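Local coordinates for putative uncharacterized protein (Chaetomium thermophilum, PDB 4XRI), which probably serves as a nuclear import receptor of the importin beta family, carrying protein cargo and binding a small GTPase, at residues S465-N468 / G469-N472; L34-A37 / A38-F42; Q837-I840 / T841-R845; K646-E649 / A650-F654. The protein carries 2 engineered substitutions. All blocks are in the same frame, centred on the assembly; numbering follows the deposited sequence.

Contact 1: residues S465-N468 / G469-N472; sequences SLFN and GLMN
The ring of Phe467 is met obliquely, one turn further on, by Leu470, whose CD2 lies 4.2 Å from Phe467 CD2, and it also packs on Ser509, Asn512 and Leu513 of helix 503-516. Round the helix, two other flat groups meet, the side-chain amides of Asn468 and Asn472, with planes turned 54° against each other. Their nitrogens approach to 3.2 Å (Asn468 ND2 to Asn472 ND2), but two donors cannot bond; the real acceptor for Asn472 ND2 is the backbone carbonyl Asn468 O, at 2.7 Å. That bond uses a lone pair in the carbonyl plane, and Asn472 N adds a weak second one. With CG beside its own backbone N (chi1 -55°), Asn472 folds its amide back along the turn to reach this oxygen. In this HEAT-repeat solenoid, helix 455-472 turns Leu466 onto Ala483, Leu484 and Ile487 of helix 477-490, whereas Asn468 and Asn472 are exposed. Met471 N bonds Phe467 O at 2.8 Å. Met471 CG rests at 3.1 Å on that same Phe467 O, and its side chain then leads off to Asn512.

Contact 2: residues L34-A37 / A38-F42; sequences LTHA and AETNF
Thr35 and Glu39 run alongside each other on the last turns of helix 24-40, part of the helical HEAT-repeat solenoid of importin beta, where the chain passes through Asn41 into helix 42-54. Thr35 has its hydroxyl beside its own backbone N (chi1 -56°), which allows OG1 to bond Glu31 O a turn earlier and leaves CG2 on the side of Glu39. There Thr35 CG2 comes within 3.5 Å of Glu39 OE2, a van der Waals contact of the methyl with a carboxylate oxygen. The glutamate chain is extended beyond CG, and Glu39 CG lies 3.2 Å from Thr35 O.

His36 and Thr40 form the neighbouring pair. Thr40 carries OG1 opposite its backbone N (chi1 -180°), a setting that wedges CG2 between N and carbonyl carbon and directs it back over one face of the imidazole. The same methyl, Thr40 CG2, rests 3.4 Å from both His36 O and Ala37 O. His36 O is gripped twice: Thr40 N, four residues on, approaches nearly end-on at 2.9 Å, and Glu39 N, three residues on, sits well above the carbonyl plane at 3.0 Å. Asn41 then leaves helical geometry and serves as N-cap of helix 42-54, its OD1 accepting from Gln44 N, while Asn41 N still reaches back 3.3 Å to Ala37 O in a weak bond.

Contact 3: residues Q837-I840 / T841-R845; sequences QDWI and TAMIR
Trp839 and Met843 meet one turn apart, the sulfur SD of Met843 lying at the indole edge, near the ring plane, 4.2 Å from CZ3 of Trp839. This is an edge-on methionine-aromatic approach, with the methionine chain extended throughout. Next to it Ile840 and Ile844 point the same way, and Ile840 CG2 touches Ile844 CD1 at 4.0 Å. Ile840 is shared between the two pairs: its chi1 of -67° sets CG2 toward Ile844, and its other branch, CG1, lies 3.6 Å above the indole plane of Trp839, over its centre. Ile840 thus lies over one face and Met843 at the edge.

Beneath these side chains the backbone fixes the spacing. Ile844 N bonds Ile840 O at 3.0 Å, nearly straight on, and Met843 N bonds Trp839 O at 2.9 Å from above the carbonyl plane. Gln837 stands at the N-cap position, its NE2 tied to Ala834 O of the short helix 832-835.

Farther out, Trp839 leans on Leu798 and Asn799 of helix 791-802, Met843 packs on Met812 and Met816 of helix 809-825, and Ile844 reaches Val868 of helix 855-872. Helix 838-849 thus presents an apolar face to three other helices, consistent with the helix stacking of a HEAT-repeat alpha-solenoid.

Contact 4: residues K646-E649 / A650-F654; sequences KYME and AFAPF
Tyr647 O receives Phe651 N in its carbonyl plane at 2.9 Å, and Met648 O receives Ala652 N at 2.9 Å, after which the bonding of helix 648-660 breaks at Pro653, which has no N-H to offer. Glu649 O therefore faces Pro653 CD at 3.4 Å in place of a donor, and the helix kinks here. At the opening end a water takes over the missing link: it donates to Lys646 O at 2.7 Å and accepts from Ala650 N at 3.0 Å, spanning the two positions that a direct helical bond would join.

Met648 bears most of the side-chain contact. Its chain is curled, all three torsions between -57° and -76°, which brings SD to the edge of the Phe651 ring, near the ring plane and 4.5 Å from Phe651 CD2, and carries Met648 CE round to Ala652 CB at 4.3 Å. Ala652 CB also presses closely on Met648 O, at 3.0 Å. With CG anti to N (chi1 176°), the Phe651 ring leads away from the turn into the packing against Leu613 and Ile633. Lys646 lays CG over one face of Tyr647, and both residues end on Asp606: Lys646 NZ in a salt bridge, Tyr647 OH in a hydrogen bond.

This is the first turn of a helix in the HEAT-repeat solenoid. Asp606 and Leu613, the latter also touching Ala650, belong to helix 605-616 and Ile633 to helix 625-640; Met648 turns to Val678 and Leu682 of helix 665-682, leaving the start of helix 648-660 packed against three neighbouring helices.

How the contacts relate
All four contacts are short helical pieces of about two turns in one solenoid, so far apart that none touches another; even contacts 1 and 4, with centres about 43 Å apart, come no closer than about 31 Å between nearest atoms. Contacts 1, 3 and 4 are partly buried and pair apolar side chains across their segments, whereas contact 2 lies at the surface and pairs threonine with glutamate and histidine with threonine. Methionine meets an aromatic edge in both 3 and 4, running extended in one and curled in the other. Contacts 1 and 2 lie toward the ends of their helices, with polar groups at the final turns; contacts 3 and 4 lie at beginnings, marked by an N-cap glutamine and a bridging water respectively.

Contact 1: residues S465-N468 / G469-N472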
loop_
_atom_site.group_PDB
_atom_site.type_symbol
_atom_site.label_atom_id
_atom_site.label_comp_id
_atom_site.label_asym_id
_atom_site.label_seq_id
_atom_site.Cartn_x
_atom_site.Cartn_y
_atom_site.Cartn_z
ATOM N N SER A 465 30.015 14.107 -5.793
ATOM C CA SER A 465 29.645 13.399 -7.014
ATOM C C SER A 465 28.132 13.371 -7.206
ATOM O O SER A 465 27.632 13.516 -8.322
ATOM C CB SER A 465 30.192 11.970 -6.991
ATOM O OG SER A 465 29.550 11.193 -5.995
ATOM N N LEU A 466 27.410 13.184 -6.107
ATOM C CA LEU A 466 25.954 13.152 -6.142
ATOM C C LEU A 466 25.388 14.518 -6.511
ATOM O O LEU A 466 24.458 14.615 -7.313
ATOM C CB LEU A 466 25.400 12.691 -4.795
ATOM C CG LEU A 466 25.781 11.262 -4.406
ATOM C CD1 LEU A 466 25.543 11.034 -2.931
ATOM C CD2 LEU A 466 25.010 10.252 -5.236
ATOM N N PHE A 467 25.955 15.571 -5.929
ATOM C CA PHE A 467 25.530 16.930 -6.248
ATOM C C PHE A 467 25.895 17.296 -7.680
ATOM O O PHE A 467 25.111 17.939 -8.377
ATOM C CB PHE A 467 26.146 17.939 -5.279
ATOM C CG PHE A 467 25.299 18.206 -4.066
ATOM C CD1 PHE A 467 25.761 17.898 -2.799
ATOM C CD2 PHE A 467 24.036 18.757 -4.198
ATOM C CE1 PHE A 467 24.981 18.141 -1.683
ATOM C CE2 PHE A 467 23.251 19.002 -3.088
ATOM C CZ PHE A 467 23.724 18.694 -1.828
ATOM N N ASN A 468 27.083 16.885 -8.113
ATOM C CA ASN A 468 27.511 17.109 -9.489
ATOM C C ASN A 468 26.534 16.472 -10.467
ATOM O O ASN A 468 26.194 17.058 -11.495
ATOM C CB ASN A 468 28.919 16.555 -9.713
ATOM C CG ASN A 468 29.449 16.859 -11.100
ATOM O OD1 ASN A 468 29.587 15.966 -11.937
ATOM N ND2 ASN A 468 29.746 18.129 -11.353
ATOM N N GLY A 469 26.078 15.272 -10.129
ATOM C CA GLY A 469 25.093 14.573 -10.932
ATOM C C GLY A 469 23.746 15.267 -10.902
ATOM O O GLY A 469 23.100 15.428 -11.938
ATOM N N LEU A 470 23.325 15.683 -9.712
ATOM C CA LEU A 470 22.039 16.353 -9.541
ATOM C C LEU A 470 21.968 17.669 -10.307
ATOM O O LEU A 470 20.950 17.984 -10.925
ATOM C CB LEU A 470 21.763 16.607 -8.056
ATOM C CG LEU A 470 20.580 17.522 -7.723
ATOM C CD1 LEU A 470 19.285 16.977 -8.303
ATOM C CD2 LEU A 470 20.453 17.717 -6.219
ATOM N N MET A 471 23.054 18.432 -10.271
ATOM C CA MET A 471 23.049 19.783 -10.821
ATOM C C MET A 471 23.328 19.834 -12.322
ATOM O O MET A 471 23.114 20.868 -12.957
ATOM C CB MET A 471 24.066 20.651 -10.074
ATOM C CG MET A 471 23.790 20.767 -8.576
ATOM S SD MET A 471 25.014 21.747 -7.682
ATOM C CE MET A 471 24.653 23.388 -8.299
ATOM N N ASN A 472 23.795 18.729 -12.895
ATOM C CA ASN A 472 24.166 18.731 -14.308
ATOM C C ASN A 472 23.538 17.620 -15.151
ATOM O O ASN A 472 23.605 17.663 -16.381
ATOM C CB ASN A 472 25.688 18.652 -14.446
ATOM C CG ASN A 472 26.403 19.745 -13.678
ATOM O OD1 ASN A 472 26.341 20.918 -14.046
ATOM N ND2 ASN A 472 27.097 19.364 -12.612
#

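Contact 2: residues L34-A37 / A38-F42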
loop_
_atom_site.group_PDB
_atom_site.type_symbol
_atom_site.label_atom_id
_atom_site.label_comp_id
_atom_site.label_asym_id
_atom_site.label_seq_id
_atom_site.Cartn_x
_atom_site.Cartn_y
_atom_site.Cartn_z
ATOM N N LEU A 34 -27.286 2.088 -24.539
ATOM C CA LEU A 34 -27.299 0.755 -23.952
ATOM C C LEU A 34 -27.949 0.766 -22.575
ATOM O O LEU A 34 -28.797 -0.074 -22.271
ATOM C CB LEU A 34 -25.880 0.199 -23.855
ATOM C CG LEU A 34 -25.159 -0.040 -25.181
ATOM C CD1 LEU A 34 -23.722 -0.467 -24.929
ATOM C CD2 LEU A 34 -25.896 -1.080 -26.018
ATOM N N THR A 35 -27.542 1.722 -21.746
ATOM C CA THR A 35 -28.092 1.863 -20.404
ATOM C C THR A 35 -29.593 2.115 -20.465
ATOM O O THR A 35 -30.361 1.534 -19.698
ATOM C CB THR A 35 -27.418 3.011 -19.631
ATOM O OG1 THR A 35 -26.001 2.807 -19.606
ATOM C CG2 THR A 35 -27.941 3.069 -18.205
ATOM N N HIS A 36 -29.999 2.985 -21.384
ATOM C CA HIS A 36 -31.412 3.268 -21.606
ATOM C C HIS A 36 -32.155 2.014 -22.042
ATOM O O HIS A 36 -33.270 1.751 -21.588
ATOM C CB HIS A 36 -31.584 4.371 -22.652
ATOM C CG HIS A 36 -32.969 4.460 -23.211
ATOM N ND1 HIS A 36 -33.262 4.174 -24.529
ATOM C CD2 HIS A 36 -34.147 4.795 -22.631
ATOM C CE1 HIS A 36 -34.555 4.334 -24.736
ATOM N NE2 HIS A 36 -35.117 4.710 -23.600
ATOM N N ALA A 37 -31.527 1.243 -22.924
ATOM C CA ALA A 37 -32.105 -0.007 -23.400
ATOM C C ALA A 37 -32.296 -0.998 -22.260
ATOM O O ALA A 37 -33.297 -1.707 -22.203
ATOM C CB ALA A 37 -31.233 -0.615 -24.488
ATOM N N ALA A 38 -31.335 -1.032 -21.345
ATOM C CA ALA A 38 -31.398 -1.938 -20.206
ATOM C C ALA A 38 -32.444 -1.480 -19.197
ATOM O O ALA A 38 -32.857 -2.245 -18.327
ATOM C CB ALA A 38 -30.035 -2.047 -19.539
ATOM N N GLU A 39 -32.861 -0.225 -19.315
ATOM C CA GLU A 39 -33.832 0.357 -18.399
ATOM C C GLU A 39 -35.254 0.199 -18.933
ATOM O O GLU A 39 -36.179 -0.074 -18.170
ATOM C CB GLU A 39 -33.517 1.836 -18.161
ATOM C CG GLU A 39 -32.353 2.080 -17.199
ATOM C CD GLU A 39 -31.877 3.527 -17.178
ATOM O OE1 GLU A 39 -32.452 4.366 -17.904
ATOM O OE2 GLU A 39 -30.917 3.821 -16.433
ATOM N N THR A 40 -35.430 0.350 -20.244
ATOM C CA THR A 40 -36.769 0.306 -20.828
ATOM C C THR A 40 -37.310 -1.127 -20.908
ATOM O O THR A 40 -38.474 -1.369 -20.586
ATOM C CB THR A 40 -36.797 0.966 -22.229
ATOM O OG1 THR A 40 -38.124 0.907 -22.760
ATOM C CG2 THR A 40 -35.829 0.298 -23.195
ATOM N N ASN A 41 -36.473 -2.072 -21.328
ATOM C CA ASN A 41 -36.865 -3.475 -21.381
ATOM C C ASN A 41 -35.632 -4.342 -21.193
ATOM O O ASN A 41 -34.925 -4.654 -22.153
ATOM C CB ASN A 41 -37.567 -3.804 -22.703
ATOM C CG ASN A 41 -38.248 -5.169 -22.690
ATOM O OD1 ASN A 41 -37.877 -6.061 -21.928
ATOM N ND2 ASN A 41 -39.253 -5.333 -23.543
ATOM N N PHE A 42 -35.386 -4.732 -19.948
ATOM C CA PHE A 42 -34.173 -5.457 -19.589
ATOM C C PHE A 42 -34.073 -6.805 -20.297
ATOM O O PHE A 42 -33.004 -7.188 -20.770
ATOM C CB PHE A 42 -34.107 -5.652 -18.075
ATOM C CG PHE A 42 -32.838 -6.292 -17.602
ATOM C CD1 PHE A 42 -31.632 -5.618 -17.698
ATOM C CD2 PHE A 42 -32.848 -7.564 -17.057
ATOM C CE1 PHE A 42 -30.459 -6.202 -17.263
ATOM C CE2 PHE A 42 -31.678 -8.154 -16.620
ATOM C CZ PHE A 42 -30.483 -7.472 -16.723
#

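Contact 3: residues Q837-I840 / T841-R845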
loop_
_atom_site.group_PDB
_atom_site.type_symbol
_atom_site.label_atom_id
_atom_site.label_comp_id
_atom_site.label_asym_id
_atom_site.label_seq_id
_atom_site.Cartn_x
_atom_site.Cartn_y
_atom_site.Cartn_z
ATOM N N GLN A 837 -9.525 -6.570 40.744
ATOM C CA GLN A 837 -9.975 -7.603 39.817
ATOM C C GLN A 837 -8.782 -8.170 39.060
ATOM O O GLN A 837 -7.816 -7.456 38.780
ATOM C CB GLN A 837 -11.015 -7.051 38.840
ATOM C CG GLN A 837 -12.388 -6.824 39.449
ATOM C CD GLN A 837 -13.377 -6.261 38.448
ATOM O OE1 GLN A 837 -14.280 -6.960 37.988
ATOM N NE2 GLN A 837 -13.210 -4.989 38.104
ATOM N N ASP A 838 -8.850 -9.455 38.733
ATOM C CA ASP A 838 -7.703 -10.158 38.173
ATOM C C ASP A 838 -7.373 -9.747 36.741
ATOM O O ASP A 838 -6.203 -9.733 36.354
ATOM C CB ASP A 838 -7.934 -11.667 38.229
ATOM C CG ASP A 838 -8.000 -12.192 39.650
ATOM O OD1 ASP A 838 -7.301 -11.633 40.521
ATOM O OD2 ASP A 838 -8.754 -13.158 39.895
ATOM N N TRP A 839 -8.391 -9.410 35.956
ATOM C CA TRP A 839 -8.157 -9.050 34.560
ATOM C C TRP A 839 -7.409 -7.726 34.457
ATOM O O TRP A 839 -6.659 -7.501 33.508
ATOM C CB TRP A 839 -9.473 -8.986 33.776
ATOM C CG TRP A 839 -10.432 -7.903 34.198
ATOM C CD1 TRP A 839 -11.471 -8.025 35.076
ATOM C CD2 TRP A 839 -10.454 -6.545 33.739
ATOM N NE1 TRP A 839 -12.132 -6.827 35.200
ATOM C CE2 TRP A 839 -11.527 -5.901 34.389
ATOM C CE3 TRP A 839 -9.668 -5.807 32.847
ATOM C CZ2 TRP A 839 -11.835 -4.560 34.177
ATOM C CZ3 TRP A 839 -9.972 -4.473 32.640
ATOM C CH2 TRP A 839 -11.051 -3.866 33.296
ATOM N N ILE A 840 -7.610 -6.858 35.444
ATOM C CA ILE A 840 -6.866 -5.607 35.524
ATOM C C ILE A 840 -5.380 -5.877 35.705
ATOM O O ILE A 840 -4.553 -5.420 34.915
ATOM C CB ILE A 840 -7.353 -4.727 36.687
ATOM C CG1 ILE A 840 -8.782 -4.239 36.438
ATOM C CG2 ILE A 840 -6.411 -3.544 36.884
ATOM C CD1 ILE A 840 -8.861 -2.901 35.733
ATOM N N THR A 841 -5.057 -6.619 36.761
ATOM C CA THR A 841 -3.681 -6.980 37.081
ATOM C C THR A 841 -3.012 -7.677 35.905
ATOM O O THR A 841 -1.877 -7.366 35.548
ATOM C CB THR A 841 -3.617 -7.902 38.314
ATOM O OG1 THR A 841 -4.269 -7.270 39.422
ATOM C CG2 THR A 841 -2.174 -8.210 38.680
ATOM N N ALA A 842 -3.735 -8.614 35.300
ATOM C CA ALA A 842 -3.240 -9.343 34.139
ATOM C C ALA A 842 -2.965 -8.406 32.969
ATOM O O ALA A 842 -1.953 -8.541 32.280
ATOM C CB ALA A 842 -4.235 -10.423 33.730
ATOM N N MET A 843 -3.870 -7.455 32.758
ATOM C CA MET A 843 -3.737 -6.482 31.679
ATOM C C MET A 843 -2.469 -5.650 31.831
ATOM O O MET A 843 -1.709 -5.477 30.881
ATOM C CB MET A 843 -4.961 -5.565 31.639
ATOM C CG MET A 843 -5.041 -4.656 30.428
ATOM S SD MET A 843 -6.430 -3.515 30.550
ATOM C CE MET A 843 -6.440 -2.811 28.904
ATOM N N ILE A 844 -2.252 -5.139 33.038
ATOM C CA ILE A 844 -1.087 -4.313 33.330
ATOM C C ILE A 844 0.198 -5.120 33.258
ATOM O O ILE A 844 1.179 -4.692 32.645
ATOM C CB ILE A 844 -1.194 -3.676 34.721
ATOM C CG1 ILE A 844 -2.470 -2.847 34.813
ATOM C CG2 ILE A 844 0.033 -2.824 35.017
ATOM C CD1 ILE A 844 -2.686 -2.254 36.170
ATOM N N ARG A 845 0.186 -6.291 33.887
ATOM C CA ARG A 845 1.356 -7.159 33.906
ATOM C C ARG A 845 1.778 -7.553 32.494
ATOM O O ARG A 845 2.966 -7.569 32.180
ATOM C CB ARG A 845 1.087 -8.411 34.737
ATOM C CG ARG A 845 2.288 -9.333 34.839
ATOM C CD ARG A 845 1.884 -10.737 35.239
ATOM N NE ARG A 845 2.899 -11.712 34.856
ATOM C CZ ARG A 845 3.026 -12.214 33.631
ATOM N NH1 ARG A 845 3.980 -13.098 33.369
ATOM N NH2 ARG A 845 2.201 -11.828 32.667
#

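Contact 4: residues K646-E649 / A650-F654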
loop_
_atom_site.group_PDB
_atom_site.type_symbol
_atom_site.label_atom_id
_atom_site.label_comp_id
_atom_site.label_asym_id
_atom_site.label_seq_id
_atom_site.Cartn_x
_atom_site.Cartn_y
_atom_site.Cartn_z
ATOM N N LYS A 646 -1.956 34.890 18.778
ATOM C CA LYS A 646 -2.256 36.122 18.051
ATOM C C LYS A 646 -2.691 35.871 16.607
ATOM O O LYS A 646 -3.254 36.757 15.961
ATOM C CB LYS A 646 -1.048 37.065 18.065
ATOM C CG LYS A 646 0.211 36.522 17.402
ATOM C CD LYS A 646 1.195 37.654 17.134
ATOM C CE LYS A 646 2.612 37.154 16.946
ATOM N NZ LYS A 646 3.540 38.271 16.605
ATOM N N TYR A 647 -2.442 34.665 16.105
ATOM C CA TYR A 647 -2.813 34.323 14.733
ATOM C C TYR A 647 -4.181 33.655 14.650
ATOM O O TYR A 647 -4.678 33.380 13.559
ATOM C CB TYR A 647 -1.764 33.404 14.102
ATOM C CG TYR A 647 -0.368 33.970 14.148
ATOM C CD1 TYR A 647 0.649 33.313 14.829
ATOM C CD2 TYR A 647 -0.070 35.173 13.524
ATOM C CE1 TYR A 647 1.928 33.835 14.877
ATOM C CE2 TYR A 647 1.203 35.703 13.570
ATOM C CZ TYR A 647 2.199 35.029 14.245
ATOM O OH TYR A 647 3.467 35.552 14.296
ATOM N N MET A 648 -4.788 33.401 15.804
ATOM C CA MET A 648 -6.028 32.636 15.850
ATOM C C MET A 648 -7.220 33.391 15.270
ATOM O O MET A 648 -8.118 32.778 14.704
ATOM C CB MET A 648 -6.334 32.206 17.287
ATOM C CG MET A 648 -5.470 31.044 17.768
ATOM S SD MET A 648 -5.617 29.589 16.704
ATOM C CE MET A 648 -7.290 29.057 17.067
ATOM N N GLU A 649 -7.239 34.713 15.407
ATOM C CA GLU A 649 -8.349 35.491 14.864
ATOM C C GLU A 649 -8.422 35.339 13.347
ATOM O O GLU A 649 -9.499 35.159 12.777
ATOM C CB GLU A 649 -8.225 36.970 15.239
ATOM C CG GLU A 649 -9.417 37.808 14.797
ATOM C CD GLU A 649 -9.352 39.241 15.290
ATOM O OE1 GLU A 649 -8.427 39.564 16.065
ATOM O OE2 GLU A 649 -10.226 40.043 14.900
ATOM N N ALA A 650 -7.266 35.396 12.698
ATOM C CA ALA A 650 -7.198 35.284 11.248
ATOM C C ALA A 650 -7.286 33.834 10.785
ATOM O O ALA A 650 -7.898 33.539 9.758
ATOM C CB ALA A 650 -5.920 35.921 10.730
ATOM N N PHE A 651 -6.682 32.926 11.546
ATOM C CA PHE A 651 -6.558 31.540 11.105
ATOM C C PHE A 651 -7.775 30.664 11.406
ATOM O O PHE A 651 -8.110 29.790 10.610
ATOM C CB PHE A 651 -5.315 30.898 11.724
ATOM C CG PHE A 651 -5.167 29.437 11.405
ATOM C CD1 PHE A 651 -5.137 29.004 10.091
ATOM C CD2 PHE A 651 -5.048 28.500 12.417
ATOM C CE1 PHE A 651 -5.012 27.662 9.793
ATOM C CE2 PHE A 651 -4.911 27.155 12.122
ATOM C CZ PHE A 651 -4.890 26.737 10.810
ATOM N N ALA A 652 -8.429 30.897 12.542
ATOM C CA ALA A 652 -9.535 30.037 12.983
ATOM C C ALA A 652 -10.640 29.833 11.932
ATOM O O ALA A 652 -11.108 28.708 11.760
ATOM C CB ALA A 652 -10.148 30.576 14.282
ATOM N N PRO A 653 -11.070 30.905 11.230
ATOM C CA PRO A 653 -12.090 30.659 10.199
ATOM C C PRO A 653 -11.641 29.701 9.091
ATOM O O PRO A 653 -12.459 28.928 8.591
ATOM C CB PRO A 653 -12.353 32.059 9.633
ATOM C CG PRO A 653 -12.052 32.968 10.763
ATOM C CD PRO A 653 -10.870 32.350 11.445
ATOM N N PHE A 654 -10.368 29.750 8.712
ATOM C CA PHE A 654 -9.840 28.802 7.735
ATOM C C PHE A 654 -9.873 27.390 8.304
ATOM O O PHE A 654 -10.214 26.434 7.608
ATOM C CB PHE A 654 -8.413 29.168 7.329
ATOM C CG PHE A 654 -8.321 30.390 6.459
ATOM C CD1 PHE A 654 -8.414 30.283 5.082
ATOM C CD2 PHE A 654 -8.127 31.641 7.017
ATOM C CE1 PHE A 654 -8.322 31.404 4.278
ATOM C CE2 PHE A 654 -8.033 32.764 6.220
ATOM C CZ PHE A 654 -8.134 32.647 4.847
HETATM O O HOH W 1 -4.953 36.951 13.870
#